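Local coordinates for protein Bse634I restriction endonuclease (Geobacillus stearothermophilus, PDB 1KNV) that probably cleaves double-stranded DNA as a type II restriction endonuclease of the PDDEXK superfamily, in a metal-dependent reaction, at residues Lys49-Asn52 / Tyr53-Val57; Ser130-His134 / Lys135-Arg139; Lys166-His169 / Glu170-Asp173; Val244-Ala247 / Asp248-Leu252. All blocks are in the same frame, centred on the assembly; numbering follows the deposited sequence.

Contact 1 (Lys49-Asn52 / Tyr53-Val57); sequences KLEN and YVKDV
Glu51 and Lys55 run side by side on helix 43-60, one turn apart and pointing the same way, and meet at their ends in a salt bridge of the i to i+4 kind. Lys55 NZ stands 3.1 Å from Glu51 OE1, a weak hydrogen bond within the ion pair, while further back the methylene carbons touch, with Lys55 CE 3.6 Å from Glu51 CG. The glutamate puts CG anti to its backbone nitrogen (chi1 178°), whereas the lysine has CG anti to the carbonyl carbon (chi1 -72°); from these different starts two extended chains converge. Both charges have further partners: Glu51 OE2 forms a salt bridge with Arg75, and the Lys55 ammonium lies in a cation-pi contact with Phe71. The carboxylate is thus shared between two cations, which would favour its charged form.

Asn52 joins this group through a water molecule, which donates to Asn52 OD1 at 2.7 Å and accepts from Lys55 NZ at 3.0 Å. Underneath, the helical backbone bonds continue, among them Lys55 N to Glu51 O at 2.8 Å.

Tyr53 leaves the same helix in another direction. Its CB packs 3.3 Å from Lys49 O, the methyl Val57 CG2 covers one ring face near the rim, and the hydroxyl reaches Glu32 and Ser8. Leu50, Val54 and Val57 make up the buried side, so helix 43-60 rests through Leu50 on Leu30 and Leu33 of helix 26-33, through Leu50 and Val54 on helix 68-93, and through Val54 and Val57 on Val11 of strand 11-16.

Contact 2 (Ser130-His134 / Lys135-Arg139); sequences SLLTH and KQQVR
Leu132 lays its methyl CD2 over the centre of one face of the Arg139 guanidinium, 4.0 Å from Arg139 CZ, an apolar cover on a flat cationic group. The arginine chain starts extended and bends at chi3 (-63°), which folds the guanidinium back above this methyl. The same CD2 also lies 3.2 Å from Val138 O, and Leu132 CA makes a CA-H...O contact with that carbonyl.

Leu132 also meets Gln137, the two side chains crossing at a slant; the glutamine bends at chi2 (-146°) and brings its amide to the leucine backbone. Gln137 NE2 donates to Leu132 O at 3.0 Å, a weak bond because the N-H...O angle is only 123°. Past the C-terminal part of helix 118-131 the chain doubles back on itself before continuing toward strand 147-151, the second strand of the five-stranded mixed sheet.

Leu131 faces the returning chain: its CB is 3.7 Å from Val138 O, and its CD2 approaches Val138 CG1 at 4.2 Å. A second subunit packs on this turn, with Pro267 of that subunit against Leu131 and His134, and its Ala255 against Val138. Arg269 of the second subunit donates through NE to Gln137 O.

Contact 3 (Lys166-His169 / Glu170-Asp173); sequences KLTH and ENID
Thr168 and Asn171 cross at about a right angle and exchange hydrogen bonds between side chain and backbone in both directions. Thr168 OG1 accepts from Asn171 N at 3.1 Å in an almost straight bond (177°), and Asn171 OD1 accepts from Thr168 N at 2.9 Å, with the donor tilted from the carbonyl plane of the amide. Each side chain is turned so that its polar group falls between its own backbone nitrogen and carbonyl carbon, chi1 72° for the threonine and 61° for the asparagine, which turns the threonine hydroxyl forward to the amide of Asn171 and folds the asparagine amide back toward Thr168 and Lys166.

The other end of the asparagine amide is used as well. ND2 reaches back past the threonine to Lys166 O at 2.6 Å, and this acceptor lies in the amide plane. With OD1 and ND2 both engaged by the preceding backbone, the rotation of the amide is fixed.

Such a reciprocal pair is a capping box: Thr168 is the N-cap of helix 169-176, and its OG1 satisfies an amide of the first turn that has no carbonyl before it in the helix. The regular ladder starts at once, with Ile172 N donating to Thr168 O at 3.1 Å.

Ile172 turns inward beside the cap. Its CG1 lies 3.2 Å from Thr168 O, and its CD1 packs 4.1 Å from Leu167 CB. Leu167 and Ile172 both rest on Leu30 of helix 26-33, and Phe27 also touches Ile172.

Contact 4 (Val244-Ala247 / Asp248-Leu252); sequences VSKA and DDDAL
Ser245 takes chi1 66°, which sets OG over the start of helix 246-251, while Asp248 sends CG anti to its carbonyl carbon (chi1 -70°), and there the two groups meet. Ser245 is the N-cap of this short helix, which belongs to the beta-alpha-beta unit between strands 235-240 and 273-276. Its OG accepts from Asp248 N at 3.2 Å and donates to Asp248 OD2 in a weak hydrogen bond of 3.1 Å, so the hydroxyl accepts from the backbone and donates to the side chain of the same residue. The other carboxylate oxygen, Asp248 OD1, forms a salt bridge with Arg206 of helix 203-227, tying the first turn to that helix.

Val244, just before the cap, packs on Ile274 and Ser276 of strand 273-276 and on Leu201. The outer side is polar. Lys246 bends at chi2 (-104°) and passes obliquely across Asp250, CD 3.4 Å from Asp250 OD1. Arg139 of a second subunit lies beside this pair and makes a long, weak ion pair with Asp250 OD2. The lysine ammonium spans both oxygens of the carboxylate in a loose salt bridge, NZ standing 3.3 Å from Asp250 OD2.

Contacts 1, 2 and 3 are partly buried, each with two buried residues, whereas contact 4 is a surface contact. Contacts 1 and 3, with centres about 20 Å apart, hold the same element: both pack on helix 26-33, where Leu30 serves both. Contact 2 lies across the chain's centre from them, its centre about 51 Å from that of contact 1. Contacts 3 and 4 are both helix N-caps, one a capping box with a threonine and an asparagine, the other a serine with an aspartate. Salt bridges mark contacts 1 and 4, while contact 2 combines leucine packing, on a valine and an arginine, with one weak glutamine amide bond. Contacts 2 and 4 both touch the second subunit.

Contact 1 (Lys49-Asn52 / Tyr53-Val57)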
loop_
_atom_site.group_PDB
_atom_site.type_symbol
_atom_site.label_atom_id
_atom_site.label_comp_id
_atom_site.label_asym_id
_atom_site.label_seq_id
_atom_site.Cartn_x
_atom_site.Cartn_y
_atom_site.Cartn_z
ATOM N N LYS B 49 1.536 -51.921 -6.829
ATOM C CA LYS B 49 0.752 -52.978 -7.461
ATOM C C LYS B 49 0.647 -52.755 -8.956
ATOM O O LYS B 49 0.891 -53.665 -9.747
ATOM C CB LYS B 49 -0.641 -53.015 -6.851
ATOM C CG LYS B 49 -1.711 -53.604 -7.745
ATOM C CD LYS B 49 -3.070 -53.418 -7.096
ATOM C CE LYS B 49 -4.200 -53.901 -7.982
ATOM N NZ LYS B 49 -5.520 -53.605 -7.344
ATOM N N LEU B 50 0.263 -51.540 -9.334
ATOM C CA LEU B 50 0.140 -51.182 -10.734
ATOM C C LEU B 50 1.491 -51.386 -11.414
ATOM O O LEU B 50 1.566 -51.952 -12.503
ATOM C CB LEU B 50 -0.318 -49.721 -10.868
ATOM C CG LEU B 50 -1.818 -49.458 -10.662
ATOM C CD1 LEU B 50 -2.066 -48.019 -10.279
ATOM C CD2 LEU B 50 -2.563 -49.794 -11.940
ATOM N N GLU B 51 2.559 -50.939 -10.762
ATOM C CA GLU B 51 3.896 -51.087 -11.322
ATOM C C GLU B 51 4.236 -52.553 -11.571
ATOM O O GLU B 51 4.570 -52.947 -12.696
ATOM C CB GLU B 51 4.943 -50.473 -10.392
ATOM C CG GLU B 51 6.361 -50.655 -10.908
ATOM C CD GLU B 51 7.346 -49.686 -10.296
ATOM O OE1 GLU B 51 8.540 -49.769 -10.646
ATOM O OE2 GLU B 51 6.929 -48.839 -9.473
ATOM N N ASN B 52 4.155 -53.350 -10.510
ATOM C CA ASN B 52 4.445 -54.770 -10.603
ATOM C C ASN B 52 3.557 -55.416 -11.650
ATOM O O ASN B 52 3.996 -56.300 -12.387
ATOM C CB ASN B 52 4.230 -55.442 -9.258
ATOM C CG ASN B 52 5.100 -54.853 -8.182
ATOM O OD1 ASN B 52 6.241 -54.468 -8.440
ATOM N ND2 ASN B 52 4.577 -54.788 -6.963
ATOM N N TYR B 53 2.308 -54.979 -11.725
ATOM C CA TYR B 53 1.409 -55.537 -12.715
ATOM C C TYR B 53 1.984 -55.334 -14.104
ATOM O O TYR B 53 2.057 -56.265 -14.898
ATOM C CB TYR B 53 0.056 -54.863 -12.664
ATOM C CG TYR B 53 -0.847 -55.316 -13.782
ATOM C CD1 TYR B 53 -1.375 -56.607 -13.801
ATOM C CD2 TYR B 53 -1.199 -54.447 -14.808
ATOM C CE1 TYR B 53 -2.239 -57.015 -14.815
ATOM C CE2 TYR B 53 -2.060 -54.843 -15.826
ATOM C CZ TYR B 53 -2.580 -56.124 -15.822
ATOM O OH TYR B 53 -3.460 -56.500 -16.808
ATOM N N VAL B 54 2.371 -54.102 -14.408
ATOM C CA VAL B 54 2.946 -53.807 -15.714
ATOM C C VAL B 54 4.243 -54.601 -15.882
ATOM O O VAL B 54 4.565 -55.061 -16.978
ATOM C CB VAL B 54 3.223 -52.289 -15.874
ATOM C CG1 VAL B 54 3.998 -52.021 -17.160
ATOM C CG2 VAL B 54 1.902 -51.526 -15.894
ATOM N N LYS B 55 4.982 -54.765 -14.792
ATOM C CA LYS B 55 6.225 -55.519 -14.849
ATOM C C LYS B 55 5.967 -57.004 -15.135
ATOM O O LYS B 55 6.756 -57.651 -15.823
ATOM C CB LYS B 55 7.012 -55.344 -13.548
ATOM C CG LYS B 55 7.622 -53.957 -13.394
ATOM C CD LYS B 55 8.468 -53.856 -12.133
ATOM C CE LYS B 55 9.230 -52.544 -12.075
ATOM N NZ LYS B 55 10.083 -52.448 -10.857
ATOM N N ASP B 56 4.868 -57.543 -14.613
ATOM C CA ASP B 56 4.541 -58.936 -14.871
ATOM C C ASP B 56 4.123 -59.081 -16.323
ATOM O O ASP B 56 4.493 -60.052 -16.982
ATOM C CB ASP B 56 3.410 -59.425 -13.965
ATOM C CG ASP B 56 3.839 -59.564 -12.523
ATOM O OD1 ASP B 56 5.060 -59.678 -12.274
ATOM O OD2 ASP B 56 2.957 -59.575 -11.640
ATOM N N VAL B 57 3.360 -58.118 -16.828
ATOM C CA VAL B 57 2.908 -58.158 -18.217
ATOM C C VAL B 57 4.080 -58.062 -19.200
ATOM O O VAL B 57 4.077 -58.698 -20.253
ATOM C CB VAL B 57 1.910 -57.023 -18.498
ATOM C CG1 VAL B 57 1.610 -56.935 -19.991
ATOM C CG2 VAL B 57 0.630 -57.267 -17.704
HETATM O O HOH W 1 8.176 -52.537 -8.598
#

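Contact 2 (Ser130-His134 / Lys135-Arg139)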
loop_
_atom_site.group_PDB
_atom_site.type_symbol
_atom_site.label_atom_id
_atom_site.label_comp_id
_atom_site.label_asym_id
_atom_site.label_seq_id
_atom_site.Cartn_x
_atom_site.Cartn_y
_atom_site.Cartn_z
ATOM N N SER B 130 1.937 -3.982 -18.543
ATOM C CA SER B 130 2.472 -2.895 -17.736
ATOM C C SER B 130 3.925 -3.213 -17.347
ATOM O O SER B 130 4.831 -2.398 -17.530
ATOM C CB SER B 130 1.611 -2.758 -16.482
ATOM O OG SER B 130 1.810 -1.525 -15.827
ATOM N N LEU B 131 4.124 -4.416 -16.814
ATOM C CA LEU B 131 5.432 -4.888 -16.371
ATOM C C LEU B 131 6.455 -4.970 -17.486
ATOM O O LEU B 131 7.587 -4.511 -17.338
ATOM C CB LEU B 131 5.306 -6.275 -15.734
ATOM C CG LEU B 131 4.615 -6.366 -14.380
ATOM C CD1 LEU B 131 4.525 -7.813 -13.952
ATOM C CD2 LEU B 131 5.393 -5.561 -13.365
ATOM N N LEU B 132 6.050 -5.588 -18.591
ATOM C CA LEU B 132 6.911 -5.764 -19.756
ATOM C C LEU B 132 7.194 -4.458 -20.492
ATOM O O LEU B 132 7.958 -4.446 -21.454
ATOM C CB LEU B 132 6.291 -6.784 -20.723
ATOM C CG LEU B 132 6.324 -8.252 -20.280
ATOM C CD1 LEU B 132 5.374 -9.075 -21.139
ATOM C CD2 LEU B 132 7.752 -8.782 -20.381
ATOM N N THR B 133 6.583 -3.364 -20.040
ATOM C CA THR B 133 6.804 -2.063 -20.663
ATOM C C THR B 133 7.693 -1.197 -19.778
ATOM O O THR B 133 7.238 -0.227 -19.176
ATOM C CB THR B 133 5.483 -1.307 -20.902
ATOM O OG1 THR B 133 4.604 -2.118 -21.690
ATOM C CG2 THR B 133 5.747 -0.005 -21.651
ATOM N N HIS B 134 8.964 -1.561 -19.699
ATOM C CA HIS B 134 9.934 -0.835 -18.894
ATOM C C HIS B 134 11.281 -1.030 -19.578
ATOM O O HIS B 134 11.503 -2.071 -20.204
ATOM C CB HIS B 134 9.981 -1.414 -17.475
ATOM C CG HIS B 134 8.753 -1.117 -16.656
ATOM N ND1 HIS B 134 8.444 0.141 -16.228
ATOM C CD2 HIS B 134 7.772 -1.939 -16.206
ATOM C CE1 HIS B 134 7.306 0.102 -15.534
ATOM N NE2 HIS B 134 6.886 -1.144 -15.511
ATOM N N LYS B 135 12.174 -0.044 -19.482
ATOM C CA LYS B 135 13.486 -0.190 -20.110
ATOM C C LYS B 135 13.973 -1.594 -19.781
ATOM O O LYS B 135 14.296 -2.369 -20.681
ATOM C CB LYS B 135 14.464 0.879 -19.606
ATOM C CG LYS B 135 14.187 2.268 -20.201
ATOM C CD LYS B 135 15.338 3.257 -19.997
ATOM C CE LYS B 135 15.008 4.607 -20.630
ATOM N NZ LYS B 135 16.095 5.601 -20.439
ATOM N N GLN B 136 14.008 -1.927 -18.494
ATOM C CA GLN B 136 14.386 -3.275 -18.085
ATOM C C GLN B 136 13.083 -4.064 -17.957
ATOM O O GLN B 136 12.224 -3.748 -17.129
ATOM C CB GLN B 136 15.120 -3.280 -16.741
ATOM C CG GLN B 136 15.089 -4.650 -16.058
ATOM C CD GLN B 136 15.972 -4.741 -14.822
ATOM O OE1 GLN B 136 16.006 -3.828 -13.991
ATOM N NE2 GLN B 136 16.679 -5.860 -14.685
ATOM N N GLN B 137 12.939 -5.086 -18.787
ATOM C CA GLN B 137 11.741 -5.906 -18.782
ATOM C C GLN B 137 11.546 -6.776 -17.549
ATOM O O GLN B 137 12.446 -7.509 -17.135
ATOM C CB GLN B 137 11.724 -6.816 -20.001
ATOM C CG GLN B 137 11.580 -6.102 -21.314
ATOM C CD GLN B 137 10.779 -6.929 -22.289
ATOM O OE1 GLN B 137 11.005 -8.136 -22.431
ATOM N NE2 GLN B 137 9.832 -6.289 -22.966
ATOM N N VAL B 138 10.351 -6.685 -16.981
ATOM C CA VAL B 138 9.970 -7.481 -15.828
ATOM C C VAL B 138 8.870 -8.367 -16.398
ATOM O O VAL B 138 8.161 -7.970 -17.323
ATOM C CB VAL B 138 9.424 -6.609 -14.688
ATOM C CG1 VAL B 138 9.148 -7.469 -13.463
ATOM C CG2 VAL B 138 10.420 -5.523 -14.350
ATOM N N ARG B 139 8.715 -9.560 -15.857
ATOM C CA ARG B 139 7.736 -10.468 -16.401
ATOM C C ARG B 139 6.895 -11.173 -15.340
ATOM O O ARG B 139 7.402 -11.549 -14.280
ATOM C CB ARG B 139 8.487 -11.482 -17.267
ATOM C CG ARG B 139 7.639 -12.423 -18.081
ATOM C CD ARG B 139 8.532 -13.452 -18.763
ATOM N NE ARG B 139 9.443 -12.821 -19.708
ATOM C CZ ARG B 139 9.102 -12.452 -20.941
ATOM N NH1 ARG B 139 7.862 -12.654 -21.384
ATOM N NH2 ARG B 139 10.005 -11.887 -21.739
#

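Contact 3 (Lys166-His169 / Glu170-Asp173)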
loop_
_atom_site.group_PDB
_atom_site.type_symbol
_atom_site.label_atom_id
_atom_site.label_comp_id
_atom_site.label_asym_id
_atom_site.label_seq_id
_atom_site.Cartn_x
_atom_site.Cartn_y
_atom_site.Cartn_z
ATOM N N LYS B 166 -15.681 -47.395 -10.459
ATOM C CA LYS B 166 -14.699 -48.208 -11.153
ATOM C C LYS B 166 -14.106 -47.357 -12.252
ATOM O O LYS B 166 -14.776 -46.475 -12.788
ATOM C CB LYS B 166 -15.362 -49.470 -11.712
ATOM C CG LYS B 166 -16.685 -49.225 -12.425
ATOM C CD LYS B 166 -16.487 -48.861 -13.891
ATOM C CE LYS B 166 -16.027 -50.069 -14.716
ATOM N NZ LYS B 166 -17.074 -51.126 -14.828
ATOM N N LEU B 167 -12.847 -47.616 -12.583
ATOM C CA LEU B 167 -12.157 -46.838 -13.603
ATOM C C LEU B 167 -12.404 -47.305 -15.027
ATOM O O LEU B 167 -12.351 -48.501 -15.330
ATOM C CB LEU B 167 -10.656 -46.834 -13.315
ATOM C CG LEU B 167 -10.266 -46.352 -11.918
ATOM C CD1 LEU B 167 -8.756 -46.277 -11.822
ATOM C CD2 LEU B 167 -10.903 -44.991 -11.634
ATOM N N THR B 168 -12.670 -46.337 -15.899
ATOM C CA THR B 168 -12.925 -46.576 -17.314
ATOM C C THR B 168 -12.254 -45.443 -18.117
ATOM O O THR B 168 -11.984 -44.383 -17.555
ATOM C CB THR B 168 -14.456 -46.586 -17.619
ATOM O OG1 THR B 168 -14.990 -45.256 -17.532
ATOM C CG2 THR B 168 -15.191 -47.464 -16.614
ATOM N N HIS B 169 -11.991 -45.675 -19.352
ATOM C CA HIS B 169 -11.352 -44.642 -20.203
ATOM C C HIS B 169 -12.181 -43.372 -20.165
ATOM O O HIS B 169 -11.641 -42.269 -20.236
ATOM C CB HIS B 169 -11.225 -45.121 -21.653
ATOM C CG HIS B 169 -10.009 -45.955 -21.916
ATOM N ND1 HIS B 169 -10.036 -47.079 -22.713
ATOM C CD2 HIS B 169 -8.729 -45.822 -21.496
ATOM C CE1 HIS B 169 -8.824 -47.609 -22.766
ATOM N NE2 HIS B 169 -8.016 -46.864 -22.035
ATOM N N GLU B 170 -13.484 -43.524 -20.038
ATOM C CA GLU B 170 -14.379 -42.386 -19.999
ATOM C C GLU B 170 -14.394 -41.569 -18.698
ATOM O O GLU B 170 -14.231 -40.348 -18.742
ATOM C CB GLU B 170 -15.796 -42.825 -20.350
ATOM C CG GLU B 170 -16.741 -41.670 -20.642
ATOM C CD GLU B 170 -18.158 -42.140 -20.950
ATOM O OE1 GLU B 170 -18.331 -43.337 -21.277
ATOM O OE2 GLU B 170 -19.099 -41.318 -20.879
ATOM N N ASN B 171 -14.584 -42.202 -17.544
ATOM C CA ASN B 171 -14.614 -41.393 -16.337
ATOM C C ASN B 171 -13.231 -40.865 -15.951
ATOM O O ASN B 171 -13.119 -39.861 -15.245
ATOM C CB ASN B 171 -15.312 -42.121 -15.167
ATOM C CG ASN B 171 -14.630 -43.395 -14.759
ATOM O OD1 ASN B 171 -13.488 -43.644 -15.123
ATOM N ND2 ASN B 171 -15.328 -44.212 -13.972
ATOM N N ILE B 172 -12.177 -41.516 -16.435
ATOM C CA ILE B 172 -10.824 -41.043 -16.164
ATOM C C ILE B 172 -10.586 -39.782 -16.999
ATOM O O ILE B 172 -10.074 -38.784 -16.504
ATOM C CB ILE B 172 -9.766 -42.084 -16.545
ATOM C CG1 ILE B 172 -9.779 -43.225 -15.539
ATOM C CG2 ILE B 172 -8.387 -41.447 -16.568
ATOM C CD1 ILE B 172 -8.737 -44.281 -15.822
ATOM N N ASP B 173 -10.969 -39.835 -18.270
ATOM C CA ASP B 173 -10.809 -38.696 -19.165
ATOM C C ASP B 173 -11.609 -37.494 -18.638
ATOM O O ASP B 173 -11.143 -36.355 -18.669
ATOM C CB ASP B 173 -11.279 -39.079 -20.580
ATOM C CG ASP B 173 -11.255 -37.901 -21.552
ATOM O OD1 ASP B 173 -10.153 -37.388 -21.839
ATOM O OD2 ASP B 173 -12.338 -37.481 -22.025
#

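Contact 4 (Val244-Ala247 / Asp248-Leu252)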
loop_
_atom_site.group_PDB
_atom_site.type_symbol
_atom_site.label_atom_id
_atom_site.label_comp_id
_atom_site.label_asym_id
_atom_site.label_seq_id
_atom_site.Cartn_x
_atom_site.Cartn_y
_atom_site.Cartn_z
ATOM N N VAL B 244 5.595 -35.799 6.970
ATOM C CA VAL B 244 6.206 -34.476 7.045
ATOM C C VAL B 244 6.959 -34.262 8.361
ATOM O O VAL B 244 6.385 -34.364 9.453
ATOM C CB VAL B 244 5.133 -33.349 6.853
ATOM C CG1 VAL B 244 5.780 -31.971 6.921
ATOM C CG2 VAL B 244 4.441 -33.516 5.511
ATOM N N SER B 245 8.253 -33.974 8.243
ATOM C CA SER B 245 9.095 -33.742 9.409
ATOM C C SER B 245 8.876 -32.341 9.967
ATOM O O SER B 245 8.411 -31.451 9.259
ATOM C CB SER B 245 10.570 -33.913 9.043
ATOM O OG SER B 245 10.997 -32.915 8.135
ATOM N N LYS B 246 9.222 -32.149 11.238
ATOM C CA LYS B 246 9.064 -30.852 11.889
ATOM C C LYS B 246 9.976 -29.846 11.197
ATOM O O LYS B 246 9.637 -28.673 11.075
ATOM C CB LYS B 246 9.431 -30.960 13.374
ATOM C CG LYS B 246 8.655 -30.019 14.309
ATOM C CD LYS B 246 9.487 -28.814 14.779
ATOM C CE LYS B 246 8.686 -27.927 15.753
ATOM N NZ LYS B 246 9.360 -26.632 16.122
ATOM N N ALA B 247 11.133 -30.313 10.736
ATOM C CA ALA B 247 12.077 -29.439 10.056
ATOM C C ALA B 247 11.419 -28.841 8.821
ATOM O O ALA B 247 11.500 -27.638 8.591
ATOM C CB ALA B 247 13.329 -30.206 9.664
ATOM N N ASP B 248 10.768 -29.683 8.028
ATOM C CA ASP B 248 10.091 -29.208 6.831
ATOM C C ASP B 248 8.870 -28.382 7.195
ATOM O O ASP B 248 8.591 -27.371 6.566
ATOM C CB ASP B 248 9.675 -30.375 5.942
ATOM C CG ASP B 248 10.859 -31.048 5.288
ATOM O OD1 ASP B 248 11.811 -30.329 4.903
ATOM O OD2 ASP B 248 10.831 -32.292 5.145
ATOM N N ASP B 249 8.139 -28.809 8.211
ATOM C CA ASP B 249 6.974 -28.055 8.615
ATOM C C ASP B 249 7.404 -26.658 9.059
ATOM O O ASP B 249 6.756 -25.663 8.733
ATOM C CB ASP B 249 6.259 -28.750 9.757
ATOM C CG ASP B 249 4.888 -28.183 9.993
ATOM O OD1 ASP B 249 3.950 -28.570 9.259
ATOM O OD2 ASP B 249 4.760 -27.331 10.902
ATOM N N ASP B 250 8.496 -26.586 9.812
ATOM C CA ASP B 250 9.022 -25.305 10.277
ATOM C C ASP B 250 9.315 -24.406 9.082
ATOM O O ASP B 250 8.898 -23.247 9.040
ATOM C CB ASP B 250 10.323 -25.513 11.066
ATOM C CG ASP B 250 10.088 -26.004 12.489
ATOM O OD1 ASP B 250 11.093 -26.363 13.153
ATOM O OD2 ASP B 250 8.917 -26.027 12.945
ATOM N N ALA B 251 10.051 -24.959 8.122
ATOM C CA ALA B 251 10.433 -24.240 6.922
ATOM C C ALA B 251 9.237 -23.782 6.105
ATOM O O ALA B 251 9.296 -22.733 5.481
ATOM C CB ALA B 251 11.337 -25.111 6.068
ATOM N N LEU B 252 8.159 -24.556 6.128
ATOM C CA LEU B 252 6.964 -24.221 5.363
ATOM C C LEU B 252 6.091 -23.210 6.122
ATOM O O LEU B 252 4.894 -23.080 5.868
ATOM C CB LEU B 252 6.168 -25.478 5.049
ATOM C CG LEU B 252 6.785 -26.442 4.041
ATOM C CD1 LEU B 252 5.897 -27.663 3.876
ATOM C CD2 LEU B 252 6.945 -25.699 2.741
#